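Local coordinates for protein amidase, hydantoinase/carbamoylase family (Burkholderia vietnamiensis, PDB 5I4M) that probably hydrolyses N-carbamoyl-L-amino acids as a dinuclear zinc amidase of the peptidase M20 family, and can bind 3-phosphoglycerate, at residues A[91-96]-A[136-141]; A[203-208]-A[426-431]; A[235-240]-A[338-343]; A[283-288]-A[304-309]. One frame throughout, in Å; residues are numbered along the deposited sequence.

Interaction 1. Residues A[91-96]-A[136-141]; sequences GRVADA and ETEHPV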
loop_
_atom_site.group_PDB
_atom_site.type_symbol
_atom_site.label_atom_id
_atom_site.label_comp_id
_atom_site.label_asym_id
_atom_site.label_seq_id
_atom_site.Cartn_x
_atom_site.Cartn_y
_atom_site.Cartn_z
ATOM N N GLY A 91 21.758 -44.949 -1.612
ATOM C CA GLY A 91 21.180 -46.248 -1.355
ATOM C C GLY A 91 22.114 -47.371 -1.784
ATOM O O GLY A 91 23.224 -47.153 -2.263
ATOM N N ARG A 92 21.631 -48.604 -1.607
ATOM C CA ARG A 92 22.418 -49.763 -2.021
ATOM C C ARG A 92 22.581 -49.805 -3.538
ATOM O O ARG A 92 23.631 -50.212 -4.044
ATOM C CB ARG A 92 21.770 -51.052 -1.514
ATOM C CG ARG A 92 22.615 -52.297 -1.743
ATOM C CD ARG A 92 21.843 -53.591 -1.464
ATOM N NE ARG A 92 20.847 -53.880 -2.494
ATOM C CZ ARG A 92 21.107 -54.509 -3.635
ATOM N NH1 ARG A 92 22.338 -54.921 -3.906
ATOM N NH2 ARG A 92 20.136 -54.723 -4.513
ATOM N N VAL A 93 21.560 -49.382 -4.277
ATOM C CA VAL A 93 21.574 -49.425 -5.736
ATOM C C VAL A 93 21.918 -48.027 -6.224
ATOM O O VAL A 93 21.127 -47.091 -6.065
ATOM C CB VAL A 93 20.234 -49.913 -6.301
ATOM C CG1 VAL A 93 20.274 -49.926 -7.824
ATOM C CG2 VAL A 93 19.911 -51.301 -5.764
ATOM N N ALA A 94 23.103 -47.886 -6.819
ATOM C CA ALA A 94 23.650 -46.560 -7.089
ATOM C C ALA A 94 22.751 -45.749 -8.017
ATOM O O ALA A 94 22.562 -44.543 -7.812
ATOM C CB ALA A 94 25.052 -46.690 -7.683
ATOM N N ASP A 95 22.186 -46.380 -9.043
ATOM C CA ASP A 95 21.417 -45.637 -10.030
ATOM C C ASP A 95 19.913 -45.752 -9.811
ATOM O O ASP A 95 19.137 -45.416 -10.711
ATOM C CB ASP A 95 21.791 -46.090 -11.441
ATOM C CG ASP A 95 21.736 -47.585 -11.606
ATOM O OD1 ASP A 95 21.032 -48.250 -10.818
ATOM O OD2 ASP A 95 22.403 -48.100 -12.530
ATOM N N ALA A 96 19.485 -46.212 -8.640
ATOM C CA ALA A 96 18.057 -46.323 -8.379
ATOM C C ALA A 96 17.442 -44.937 -8.242
ATOM O O ALA A 96 18.094 -43.982 -7.807
ATOM C CB ALA A 96 17.800 -47.147 -7.116
ATOM N N GLU A 136 20.520 -49.314 5.758
ATOM C CA GLU A 136 20.789 -49.171 4.337
ATOM C C GLU A 136 19.479 -49.326 3.581
ATOM O O GLU A 136 18.749 -50.299 3.797
ATOM C CB GLU A 136 21.802 -50.211 3.866
ATOM C CG GLU A 136 22.016 -50.236 2.362
ATOM C CD GLU A 136 23.061 -51.261 1.938
ATOM O OE1 GLU A 136 22.749 -52.475 1.925
ATOM O OE2 GLU A 136 24.198 -50.847 1.628
ATOM N N THR A 137 19.173 -48.364 2.719
ATOM C CA THR A 137 17.995 -48.421 1.868
ATOM C C THR A 137 18.372 -48.906 0.472
ATOM O O THR A 137 19.513 -48.765 0.027
ATOM C CB THR A 137 17.314 -47.051 1.774
ATOM O OG1 THR A 137 18.221 -46.096 1.200
ATOM C CG2 THR A 137 16.888 -46.573 3.158
ATOM N N GLU A 138 17.386 -49.476 -0.225
ATOM C CA GLU A 138 17.612 -49.912 -1.601
ATOM C C GLU A 138 17.693 -48.711 -2.541
ATOM O O GLU A 138 18.655 -48.565 -3.307
ATOM C CB GLU A 138 16.497 -50.864 -2.030
ATOM C CG GLU A 138 16.715 -51.505 -3.390
ATOM C CD GLU A 138 17.507 -52.804 -3.314
ATOM O OE1 GLU A 138 17.479 -53.561 -4.312
ATOM O OE2 GLU A 138 18.139 -53.071 -2.262
ATOM N N HIS A 139 16.702 -47.856 -2.493
ATOM C CA HIS A 139 16.704 -46.609 -3.231
ATOM C C HIS A 139 17.446 -45.537 -2.436
ATOM O O HIS A 139 17.362 -45.509 -1.207
ATOM C CB HIS A 139 15.271 -46.130 -3.493
ATOM C CG HIS A 139 14.449 -47.075 -4.313
ATOM N ND1 HIS A 139 14.179 -46.857 -5.649
ATOM C CD2 HIS A 139 13.824 -48.230 -3.986
ATOM C CE1 HIS A 139 13.424 -47.841 -6.108
ATOM N NE2 HIS A 139 13.197 -48.688 -5.121
ATOM N N PRO A 140 18.143 -44.622 -3.106
ATOM C CA PRO A 140 18.651 -43.448 -2.399
ATOM C C PRO A 140 17.489 -42.648 -1.834
ATOM O O PRO A 140 16.349 -42.743 -2.296
ATOM C CB PRO A 140 19.397 -42.667 -3.487
ATOM C CG PRO A 140 18.760 -43.109 -4.769
ATOM C CD PRO A 140 18.414 -44.556 -4.551
ATOM N N VAL A 141 17.792 -41.863 -0.808
ATOM C CA VAL A 141 16.824 -40.995 -0.154
ATOM C C VAL A 141 17.324 -39.565 -0.283
ATOM O O VAL A 141 18.524 -39.309 -0.149
ATOM C CB VAL A 141 16.635 -41.399 1.324
ATOM C CG1 VAL A 141 15.925 -40.307 2.100
ATOM C CG2 VAL A 141 15.872 -42.735 1.423
#

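Interaction 2. Residues A[203-208]-A[426-431]; sequences KLHAAF and LSRACE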
loop_
_atom_site.group_PDB
_atom_site.type_symbol
_atom_site.label_atom_id
_atom_site.label_comp_id
_atom_site.label_asym_id
_atom_site.label_seq_id
_atom_site.Cartn_x
_atom_site.Cartn_y
_atom_site.Cartn_z
ATOM N N LYS A 203 13.752 -39.184 -12.842
ATOM C CA LYS A 203 12.654 -39.977 -12.316
ATOM C C LYS A 203 12.770 -40.063 -10.800
ATOM O O LYS A 203 13.853 -40.308 -10.261
ATOM C CB LYS A 203 12.652 -41.377 -12.922
ATOM N N LEU A 204 11.658 -39.843 -10.116
ATOM C CA LEU A 204 11.570 -40.067 -8.683
ATOM C C LEU A 204 10.782 -41.343 -8.435
ATOM O O LEU A 204 9.755 -41.579 -9.073
ATOM C CB LEU A 204 10.891 -38.887 -7.980
ATOM C CG LEU A 204 11.467 -37.501 -8.295
ATOM C CD1 LEU A 204 10.677 -36.395 -7.588
ATOM C CD2 LEU A 204 12.945 -37.427 -7.930
ATOM N N HIS A 205 11.267 -42.165 -7.507
ATOM C CA HIS A 205 10.553 -43.393 -7.174
ATOM C C HIS A 205 9.272 -43.089 -6.408
ATOM O O HIS A 205 8.219 -43.681 -6.685
ATOM C CB HIS A 205 11.454 -44.321 -6.363
ATOM C CG HIS A 205 10.817 -45.630 -6.027
ATOM N ND1 HIS A 205 10.409 -46.525 -6.992
ATOM C CD2 HIS A 205 10.511 -46.193 -4.835
ATOM C CE1 HIS A 205 9.882 -47.586 -6.406
ATOM N NE2 HIS A 205 9.931 -47.409 -5.098
ATOM N N ALA A 206 9.345 -42.173 -5.443
ATOM C CA ALA A 206 8.200 -41.754 -4.645
ATOM C C ALA A 206 8.585 -40.477 -3.922
ATOM O O ALA A 206 9.769 -40.194 -3.731
ATOM C CB ALA A 206 7.772 -42.827 -3.640
ATOM N N ALA A 207 7.571 -39.715 -3.514
ATOM C CA ALA A 207 7.793 -38.454 -2.817
ATOM C C ALA A 207 6.783 -38.324 -1.688
ATOM O O ALA A 207 5.626 -38.726 -1.832
ATOM C CB ALA A 207 7.676 -37.262 -3.772
ATOM N N PHE A 208 7.237 -37.801 -0.547
ATOM C CA PHE A 208 6.374 -37.513 0.589
ATOM C C PHE A 208 6.754 -36.144 1.129
ATOM O O PHE A 208 7.939 -35.836 1.236
ATOM C CB PHE A 208 6.528 -38.543 1.724
ATOM C CG PHE A 208 6.143 -39.942 1.348
ATOM C CD1 PHE A 208 4.843 -40.386 1.522
ATOM C CD2 PHE A 208 7.088 -40.822 0.845
ATOM C CE1 PHE A 208 4.483 -41.681 1.177
ATOM C CE2 PHE A 208 6.747 -42.113 0.508
ATOM C CZ PHE A 208 5.437 -42.548 0.673
ATOM N N LEU A 426 10.694 -45.163 4.482
ATOM C CA LEU A 426 11.355 -46.465 4.565
ATOM C C LEU A 426 10.597 -47.516 3.776
ATOM O O LEU A 426 11.200 -48.339 3.075
ATOM C CB LEU A 426 11.478 -46.906 6.019
ATOM C CG LEU A 426 12.786 -46.591 6.723
ATOM C CD1 LEU A 426 12.676 -47.025 8.174
ATOM C CD2 LEU A 426 13.943 -47.292 6.023
ATOM N N SER A 427 9.271 -47.508 3.887
ATOM C CA SER A 427 8.464 -48.493 3.182
ATOM C C SER A 427 8.750 -48.473 1.686
ATOM O O SER A 427 8.902 -49.527 1.059
ATOM C CB SER A 427 6.987 -48.232 3.461
ATOM O OG SER A 427 6.175 -49.216 2.855
ATOM N N ARG A 428 8.853 -47.287 1.095
ATOM C CA ARG A 428 9.069 -47.224 -0.341
ATOM C C ARG A 428 10.542 -47.328 -0.723
ATOM O O ARG A 428 10.863 -47.888 -1.779
ATOM C CB ARG A 428 8.467 -45.932 -0.890
ATOM C CG ARG A 428 7.033 -45.725 -0.409
ATOM C CD ARG A 428 6.073 -45.551 -1.549
ATOM N NE ARG A 428 6.193 -46.600 -2.554
ATOM C CZ ARG A 428 5.597 -46.552 -3.742
ATOM N NH1 ARG A 428 4.839 -45.509 -4.068
ATOM N NH2 ARG A 428 5.756 -47.542 -4.610
ATOM N N ALA A 429 11.445 -46.810 0.111
ATOM C CA ALA A 429 12.858 -46.810 -0.243
ATOM C C ALA A 429 13.483 -48.187 -0.106
ATOM O O ALA A 429 14.574 -48.415 -0.637
ATOM C CB ALA A 429 13.626 -45.800 0.616
ATOM N N CYS A 430 12.818 -49.109 0.584
ATOM C CA CYS A 430 13.309 -50.466 0.740
ATOM C C CYS A 430 12.654 -51.442 -0.229
ATOM O O CYS A 430 12.896 -52.648 -0.136
ATOM C CB CYS A 430 13.121 -50.927 2.183
ATOM S SG CYS A 430 14.301 -50.127 3.296
ATOM N N GLU A 431 11.837 -50.954 -1.152
ATOM C CA GLU A 431 11.330 -51.815 -2.215
ATOM C C GLU A 431 12.494 -52.219 -3.115
ATOM O O GLU A 431 13.311 -51.368 -3.481
ATOM C CB GLU A 431 10.242 -51.096 -3.012
ATOM C CG GLU A 431 9.009 -50.777 -2.178
ATOM C CD GLU A 431 8.006 -49.880 -2.882
ATOM O OE1 GLU A 431 8.201 -49.554 -4.072
ATOM O OE2 GLU A 431 7.018 -49.484 -2.229
#

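Interaction 3. Residues A[235-240]-A[338-343]; sequences RWYEIT and TALEQI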
loop_
_atom_site.group_PDB
_atom_site.type_symbol
_atom_site.label_atom_id
_atom_site.label_comp_id
_atom_site.label_asym_id
_atom_site.label_seq_id
_atom_site.Cartn_x
_atom_site.Cartn_y
_atom_site.Cartn_z
ATOM N N ARG A 235 -6.832 -20.761 -7.955
ATOM C CA ARG A 235 -6.680 -19.783 -9.021
ATOM C C ARG A 235 -6.285 -18.470 -8.364
ATOM O O ARG A 235 -6.974 -18.018 -7.448
ATOM C CB ARG A 235 -7.985 -19.605 -9.823
ATOM C CG ARG A 235 -8.376 -20.797 -10.729
ATOM C CD ARG A 235 -9.757 -20.569 -11.369
ATOM N NE ARG A 235 -10.224 -21.713 -12.152
ATOM C CZ ARG A 235 -10.259 -21.744 -13.478
ATOM N NH1 ARG A 235 -9.852 -20.686 -14.175
ATOM N NH2 ARG A 235 -10.716 -22.828 -14.112
ATOM N N TRP A 236 -5.178 -17.874 -8.812
ATOM C CA TRP A 236 -4.738 -16.567 -8.341
ATOM C C TRP A 236 -4.799 -15.551 -9.475
ATOM O O TRP A 236 -4.540 -15.879 -10.637
ATOM C CB TRP A 236 -3.299 -16.599 -7.816
ATOM C CG TRP A 236 -3.055 -17.433 -6.590
ATOM C CD1 TRP A 236 -3.899 -18.338 -6.011
ATOM C CD2 TRP A 236 -1.862 -17.429 -5.802
ATOM N NE1 TRP A 236 -3.299 -18.903 -4.900
ATOM C CE2 TRP A 236 -2.047 -18.356 -4.753
ATOM C CE3 TRP A 236 -0.654 -16.721 -5.881
ATOM C CZ2 TRP A 236 -1.063 -18.598 -3.786
ATOM C CZ3 TRP A 236 0.317 -16.953 -4.919
ATOM C CH2 TRP A 236 0.107 -17.884 -3.886
ATOM N N TYR A 237 -5.095 -14.304 -9.115
ATOM C CA TYR A 237 -5.288 -13.241 -10.092
ATOM C C TYR A 237 -4.527 -11.995 -9.671
ATOM O O TYR A 237 -4.272 -11.774 -8.486
ATOM C CB TYR A 237 -6.768 -12.852 -10.239
ATOM C CG TYR A 237 -7.688 -14.002 -10.520
ATOM C CD1 TYR A 237 -8.104 -14.851 -9.498
ATOM C CD2 TYR A 237 -8.161 -14.235 -11.801
ATOM C CE1 TYR A 237 -8.951 -15.907 -9.751
ATOM C CE2 TYR A 237 -9.022 -15.289 -12.062
ATOM C CZ TYR A 237 -9.410 -16.119 -11.030
ATOM O OH TYR A 237 -10.260 -17.172 -11.282
ATOM N N GLU A 238 -4.206 -11.171 -10.670
ATOM C CA GLU A 238 -3.741 -9.805 -10.486
ATOM C C GLU A 238 -4.675 -8.882 -11.257
ATOM O O GLU A 238 -4.947 -9.115 -12.441
ATOM C CB GLU A 238 -2.295 -9.637 -10.970
ATOM C CG GLU A 238 -1.272 -10.343 -10.070
ATOM C CD GLU A 238 0.173 -10.174 -10.524
ATOM O OE1 GLU A 238 1.079 -10.610 -9.777
ATOM O OE2 GLU A 238 0.409 -9.603 -11.610
ATOM N N ILE A 239 -5.176 -7.850 -10.589
ATOM C CA ILE A 239 -6.110 -6.914 -11.203
ATOM C C ILE A 239 -5.587 -5.507 -10.971
ATOM O O ILE A 239 -5.241 -5.150 -9.840
ATOM C CB ILE A 239 -7.529 -7.055 -10.623
ATOM C CG1 ILE A 239 -8.087 -8.443 -10.924
ATOM C CG2 ILE A 239 -8.449 -5.998 -11.227
ATOM C CD1 ILE A 239 -9.403 -8.747 -10.216
ATOM N N THR A 240 -5.516 -4.713 -12.035
ATOM C CA THR A 240 -5.278 -3.281 -11.893
ATOM C C THR A 240 -6.500 -2.550 -12.432
ATOM O O THR A 240 -6.903 -2.777 -13.577
ATOM C CB THR A 240 -4.011 -2.843 -12.636
ATOM O OG1 THR A 240 -2.866 -3.484 -12.059
ATOM C CG2 THR A 240 -3.835 -1.329 -12.535
ATOM N N THR A 338 -9.889 -1.995 -16.834
ATOM C CA THR A 338 -9.545 -3.196 -16.080
ATOM C C THR A 338 -8.457 -3.978 -16.787
ATOM O O THR A 338 -8.584 -4.292 -17.976
ATOM C CB THR A 338 -10.748 -4.113 -15.888
ATOM O OG1 THR A 338 -11.802 -3.383 -15.258
ATOM C CG2 THR A 338 -10.360 -5.298 -15.012
ATOM N N ALA A 339 -7.405 -4.313 -16.047
ATOM C CA ALA A 339 -6.409 -5.283 -16.485
ATOM C C ALA A 339 -6.510 -6.453 -15.519
ATOM O O ALA A 339 -6.165 -6.316 -14.345
ATOM C CB ALA A 339 -5.007 -4.681 -16.482
ATOM N N LEU A 340 -7.023 -7.584 -15.986
ATOM C CA LEU A 340 -7.215 -8.748 -15.130
ATOM C C LEU A 340 -6.451 -9.914 -15.735
ATOM O O LEU A 340 -6.641 -10.237 -16.914
ATOM C CB LEU A 340 -8.705 -9.096 -14.988
ATOM C CG LEU A 340 -9.082 -10.314 -14.139
ATOM C CD1 LEU A 340 -10.500 -10.173 -13.632
ATOM C CD2 LEU A 340 -8.966 -11.639 -14.925
ATOM N N GLU A 341 -5.613 -10.557 -14.925
ATOM C CA GLU A 341 -4.854 -11.721 -15.365
ATOM C C GLU A 341 -4.973 -12.809 -14.317
ATOM O O GLU A 341 -4.717 -12.560 -13.139
ATOM C CB GLU A 341 -3.369 -11.399 -15.586
ATOM C CG GLU A 341 -2.584 -12.606 -16.105
ATOM C CD GLU A 341 -1.107 -12.324 -16.356
ATOM O OE1 GLU A 341 -0.459 -13.153 -17.031
ATOM O OE2 GLU A 341 -0.588 -11.292 -15.877
ATOM N N GLN A 342 -5.360 -14.009 -14.738
ATOM C CA GLN A 342 -5.187 -15.165 -13.870
ATOM C C GLN A 342 -3.725 -15.578 -13.977
ATOM O O GLN A 342 -3.272 -16.007 -15.046
ATOM C CB GLN A 342 -6.131 -16.290 -14.277
ATOM C CG GLN A 342 -5.952 -17.577 -13.486
ATOM C CD GLN A 342 -6.959 -18.640 -13.907
ATOM O OE1 GLN A 342 -8.124 -18.586 -13.525
ATOM N NE2 GLN A 342 -6.520 -19.581 -14.742
ATOM N N ILE A 343 -2.964 -15.405 -12.891
ATOM C CA ILE A 343 -1.528 -15.660 -12.940
ATOM C C ILE A 343 -1.157 -17.058 -12.463
ATOM O O ILE A 343 0.018 -17.441 -12.568
ATOM C CB ILE A 343 -0.744 -14.609 -12.130
ATOM C CG1 ILE A 343 -1.056 -14.729 -10.638
ATOM C CG2 ILE A 343 -1.048 -13.191 -12.636
ATOM C CD1 ILE A 343 0.056 -14.153 -9.754
HETATM O O HOH W 1 -0.767 -9.213 -14.178
#

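Interaction 4. Residues A[283-288]-A[304-309]; sequences ATVGMM and FTVDFR. With 3PG (3-phosphoglyceric acid), chain E.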
loop_
_atom_site.group_PDB
_atom_site.type_symbol
_atom_site.label_atom_id
_atom_site.label_comp_id
_atom_site.label_asym_id
_atom_site.label_seq_id
_atom_site.Cartn_x
_atom_site.Cartn_y
_atom_site.Cartn_z
ATOM N N ALA A 283 -11.666 -17.566 -0.440
ATOM C CA ALA A 283 -11.515 -16.386 -1.290
ATOM C C ALA A 283 -10.969 -15.233 -0.469
ATOM O O ALA A 283 -11.520 -14.920 0.591
ATOM C CB ALA A 283 -12.844 -15.981 -1.938
ATOM N N THR A 284 -9.918 -14.588 -0.985
ATOM C CA THR A 284 -9.173 -13.581 -0.240
ATOM C C THR A 284 -8.582 -12.550 -1.190
ATOM O O THR A 284 -8.102 -12.897 -2.268
ATOM C CB THR A 284 -8.008 -14.206 0.550
ATOM O OG1 THR A 284 -8.405 -15.476 1.078
ATOM C CG2 THR A 284 -7.562 -13.277 1.702
ATOM N N VAL A 285 -8.601 -11.286 -0.774
ATOM C CA VAL A 285 -7.746 -10.251 -1.354
ATOM C C VAL A 285 -6.690 -9.937 -0.302
ATOM O O VAL A 285 -7.004 -9.370 0.751
ATOM C CB VAL A 285 -8.535 -8.992 -1.745
ATOM C CG1 VAL A 285 -7.583 -7.885 -2.193
ATOM C CG2 VAL A 285 -9.513 -9.321 -2.866
ATOM N N GLY A 286 -5.443 -10.308 -0.573
ATOM C CA GLY A 286 -4.401 -10.168 0.426
ATOM C C GLY A 286 -3.433 -9.035 0.160
ATOM O O GLY A 286 -2.736 -8.583 1.070
ATOM N N MET A 287 -3.376 -8.562 -1.078
ATOM C CA MET A 287 -2.368 -7.588 -1.481
ATOM C C MET A 287 -3.039 -6.480 -2.276
ATOM O O MET A 287 -3.837 -6.753 -3.178
ATOM C CB MET A 287 -1.260 -8.261 -2.306
ATOM C CG MET A 287 -0.156 -7.308 -2.757
ATOM S SD MET A 287 1.004 -8.180 -3.806
ATOM C CE MET A 287 2.154 -6.858 -4.199
ATOM N N MET A 288 -2.713 -5.234 -1.942
ATOM C CA MET A 288 -3.314 -4.078 -2.592
ATOM C C MET A 288 -2.295 -2.951 -2.585
ATOM O O MET A 288 -1.641 -2.716 -1.568
ATOM C CB MET A 288 -4.600 -3.627 -1.878
ATOM C CG MET A 288 -5.283 -2.459 -2.586
ATOM S SD MET A 288 -6.913 -2.028 -1.937
ATOM C CE MET A 288 -7.878 -3.411 -2.554
ATOM N N PHE A 304 -4.386 -5.060 -7.162
ATOM C CA PHE A 304 -4.684 -5.965 -6.056
ATOM C C PHE A 304 -4.744 -7.398 -6.570
ATOM O O PHE A 304 -4.802 -7.650 -7.779
ATOM C CB PHE A 304 -5.975 -5.577 -5.324
ATOM C CG PHE A 304 -7.204 -5.606 -6.190
ATOM C CD1 PHE A 304 -7.514 -4.534 -7.013
ATOM C CD2 PHE A 304 -8.043 -6.695 -6.172
ATOM C CE1 PHE A 304 -8.648 -4.560 -7.812
ATOM C CE2 PHE A 304 -9.174 -6.727 -6.968
ATOM C CZ PHE A 304 -9.470 -5.657 -7.789
ATOM N N THR A 305 -4.715 -8.335 -5.624
ATOM C CA THR A 305 -4.677 -9.760 -5.924
ATOM C C THR A 305 -5.972 -10.429 -5.498
ATOM O O THR A 305 -6.673 -9.958 -4.595
ATOM C CB THR A 305 -3.500 -10.448 -5.222
ATOM O OG1 THR A 305 -3.624 -10.294 -3.800
ATOM C CG2 THR A 305 -2.184 -9.837 -5.681
ATOM N N VAL A 306 -6.288 -11.536 -6.158
ATOM C CA VAL A 306 -7.402 -12.379 -5.750
ATOM C C VAL A 306 -6.894 -13.800 -5.619
ATOM O O VAL A 306 -6.102 -14.266 -6.444
ATOM C CB VAL A 306 -8.579 -12.302 -6.736
ATOM C CG1 VAL A 306 -9.712 -13.211 -6.275
ATOM C CG2 VAL A 306 -9.058 -10.883 -6.830
ATOM N N ASP A 307 -7.325 -14.468 -4.552
ATOM C CA ASP A 307 -6.927 -15.827 -4.206
ATOM C C ASP A 307 -8.216 -16.625 -4.078
ATOM O O ASP A 307 -9.036 -16.329 -3.203
ATOM C CB ASP A 307 -6.129 -15.816 -2.893
ATOM C CG ASP A 307 -5.655 -17.198 -2.450
ATOM O OD1 ASP A 307 -6.472 -18.134 -2.326
ATOM O OD2 ASP A 307 -4.443 -17.321 -2.184
ATOM N N PHE A 308 -8.410 -17.599 -4.970
ATOM C CA PHE A 308 -9.579 -18.475 -4.966
ATOM C C PHE A 308 -9.126 -19.918 -4.803
ATOM O O PHE A 308 -8.167 -20.346 -5.449
ATOM C CB PHE A 308 -10.365 -18.415 -6.288
ATOM C CG PHE A 308 -11.333 -17.254 -6.428
ATOM C CD1 PHE A 308 -11.781 -16.526 -5.341
ATOM C CD2 PHE A 308 -11.825 -16.938 -7.688
ATOM C CE1 PHE A 308 -12.692 -15.488 -5.515
ATOM C CE2 PHE A 308 -12.738 -15.903 -7.870
ATOM C CZ PHE A 308 -13.173 -15.178 -6.789
ATOM N N ARG A 309 -9.841 -20.692 -3.983
ATOM C CA ARG A 309 -9.531 -22.112 -3.828
ATOM C C ARG A 309 -10.819 -22.902 -3.645
ATOM O O ARG A 309 -11.775 -22.415 -3.033
ATOM C CB ARG A 309 -8.615 -22.367 -2.616
ATOM C CG ARG A 309 -7.543 -21.303 -2.458
ATOM C CD ARG A 309 -6.610 -21.608 -1.301
ATOM N NE ARG A 309 -5.643 -20.526 -1.183
ATOM C CZ ARG A 309 -4.418 -20.667 -0.695
ATOM N NH1 ARG A 309 -4.010 -21.855 -0.252
ATOM N NH2 ARG A 309 -3.594 -19.630 -0.683
HETATM C C1 3PG E . -0.543 -21.399 -0.578
HETATM O O1 3PG E . -0.873 -20.236 -0.285
HETATM O O2 3PG E . -1.304 -22.378 -0.421
HETATM C C2 3PG E . 0.831 -21.613 -1.146
HETATM O O3 3PG E . 0.884 -22.860 -1.862
HETATM C C3 3PG E . 1.815 -21.655 0.001
HETATM O O1P 3PG E . 1.537 -22.794 0.819
HETATM P P 3PG E . 2.182 -22.873 2.322
HETATM O O2P 3PG E . 3.629 -22.464 2.187
HETATM O O3P 3PG E . 1.363 -21.868 3.119
HETATM O O4P 3PG E . 2.000 -24.350 2.715
HETATM O O HOH W 2 -5.045 -12.302 -2.591
HETATM O O HOH W 3 -8.464 -17.628 -0.586
#

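Interaction 1. Residues A[91-96]-A[136-141]
Arg92 N donates to Thr137 O at 2.7 Å and Val93 N to Glu138 O at 3.2 Å, two backbone bonds that join a pair of loops without regular strand pairing. These loops belong to the M20 peptidase fold: 91-96, which includes a type I beta turn from Val93 to Ala96, runs up to strand 99-103, while the loop 136-141 leads from helix 117-132 into strand 141-145. Gly91 lies against Pro140, the two CA atoms 3.9 Å apart. On the outer side, Arg92 and Glu138 lie side by side and point the same way. A bend at chi3 (72°) sets Arg92 NE; NE and NH2 then meet the carboxylate side-on, one nitrogen to each oxygen, in a salt bridge, with Arg92 NE 2.8 Å from Glu138 OE2. Glu136 stays clear of the guanidinium, its carboxylate resting on the aliphatic CB and CG of Arg92. Deeper in, Ala96 CB packs on Pro140 CD, while His139 ND1 bonds to Ala97 O and its ring stacks on His205. Within the second loop, Thr137 OG1 turns back to bond His139 O at 2.6 Å, with the donor tilted 27° from the carbonyl plane.

Interaction 2. Residues A[203-208]-A[426-431]
Phe208 and Arg428 form the close-packed half of this contact between the start of strand 206-212 and the C-terminal end of helix 411-429. The ring edge of Phe208 meets the aliphatic part of the arginine, CZ lying 3.7 Å from Arg428 CG, and Ala206 CB touches Arg428 CD at 3.8 Å. Leu421 and Met425 of the same helix and Val359 of helix 353-365 also pack on Phe208. The other half is polar and more exposed. Bends at chi2 and chi3 (51°) place Arg428 CD and NE; the guanidinium grips Glu431 side-on through NE and NH2, and Arg428 NE to Glu431 OE2 is 3.0 Å. Glu431 OE1 also accepts from His205 NE2 at 2.9 Å, an edge-on approach to the imidazole with the ring and carboxylate planes 83° apart. Two donors on one oxygen probably favour the charged carboxylate. The arrangement is a His-carboxylate hydrogen bond beside an Arg-Glu salt bridge, fastening the end of a helix to the sheet of the M20 zinc-binding domain.

Interaction 3. Residues A[235-240]-A[338-343]
Glu238 and Glu341 exchange backbone hydrogen bonds, N to O at 2.9 Å in both directions, and Thr240 and Ala339 form the next hydrogen-bonded pair of two antiparallel strands whose short axes run 152° apart. Ile239-Leu340, between these two, and Tyr237-Gln342, beyond Glu238, are non-hydrogen-bonded pairs, and Ile343 N continues the pairing to Trp236 O. On the face carrying Ile239 and Leu340, these side chains lie side by side, CG1 of Ile239 3.9 Å from CG of Leu340, and Tyr237 CD2 touches Leu340 CD2. Gln342 extends past the tyrosine ring, and its OE1 takes Arg235 NH1 at 2.8 Å on an in-plane lone pair; Tyr237 OH bonds to Asp320 of helix 313-334, which lies against this face. The pairing belongs to the smaller alpha/beta domain of M20 enzymes, the one that carries the dimer contact. On the other face, Glu238 crosses Ile343 at about a right angle, its CG 3.8 Å from Ile343 CG2, while its OE1 forms a salt bridge with Arg295 of the second subunit. A water lies within hydrogen-bonding distance of Glu238 OE2 and Glu341 OE2, which stand 4.7 Å apart. Trp236 touches the bound 3-phosphoglycerate, and its NE1 bonds to Gln234 OE1, another residue of that pocket.

Interaction 4. Residues A[283-288]-A[304-309]
The Phe308 ring takes Ala283 CB at its edge, 3.6 Å from CD1, and Val306 CG1 on one face, offset toward the rim. The Phe304 ring is approached obliquely by Val285 CG1 and Met288 CE. These contacts lie in a beta hairpin of strands 282-291 and 297-310, within the M20 dimerisation region, where helices 259-276 and 313-334 cover the phenylalanines. Thr284 and Asp307 form a hydrogen-bonded antiparallel pair, Asp307 N to Thr284 O being 2.9 Å; the register then shifts by one before Met288 pairs with Phe304. Across this irregular stretch Thr305 N bonds to Met287 O, and chi1 of 60° places Thr305 OG1 where Met287 N can reach it in a weak bond. A water accepts from Gly286 N and Thr305 OG1 and donates to Thr284 O, filling in the interrupted pairing. Thr284 OG1 bonds to Arg256 of the second subunit. Asp307 positions Arg309 through a side-on salt bridge, both oxygens using their syn lone pairs in a nearly flat arrangement, with NE to Asp307 OD1 at 2.8 Å. The arginine then holds the ligand carboxylate: Arg309 NH1 reaches 3PG O2 and Arg309 NH2 reaches 3PG O1, each at 2.8 Å.

In the fold
Interactions 1 and 2 are neighbours, their centres about 10 Å apart, joined by the backbone bond from His139 to Ala429. Both are partly buried and set carboxylate-arginine pairs beside packed side chains. Interactions 3 and 4 lie on the opposite side of the chain's centre, their centres about 45 and 44 Å from that of interaction 1. Their strands are neighbours in a sheet, 235-240 lying between 338-343 and 304-309, with Tyr237 and Ile239 bonded to Val306 and Phe304. Interaction 4 is wholly buried, whereas interaction 3 is partly buried, with exposed residues on 338-343; both touch the second subunit and contribute to the 3-phosphoglycerate pocket.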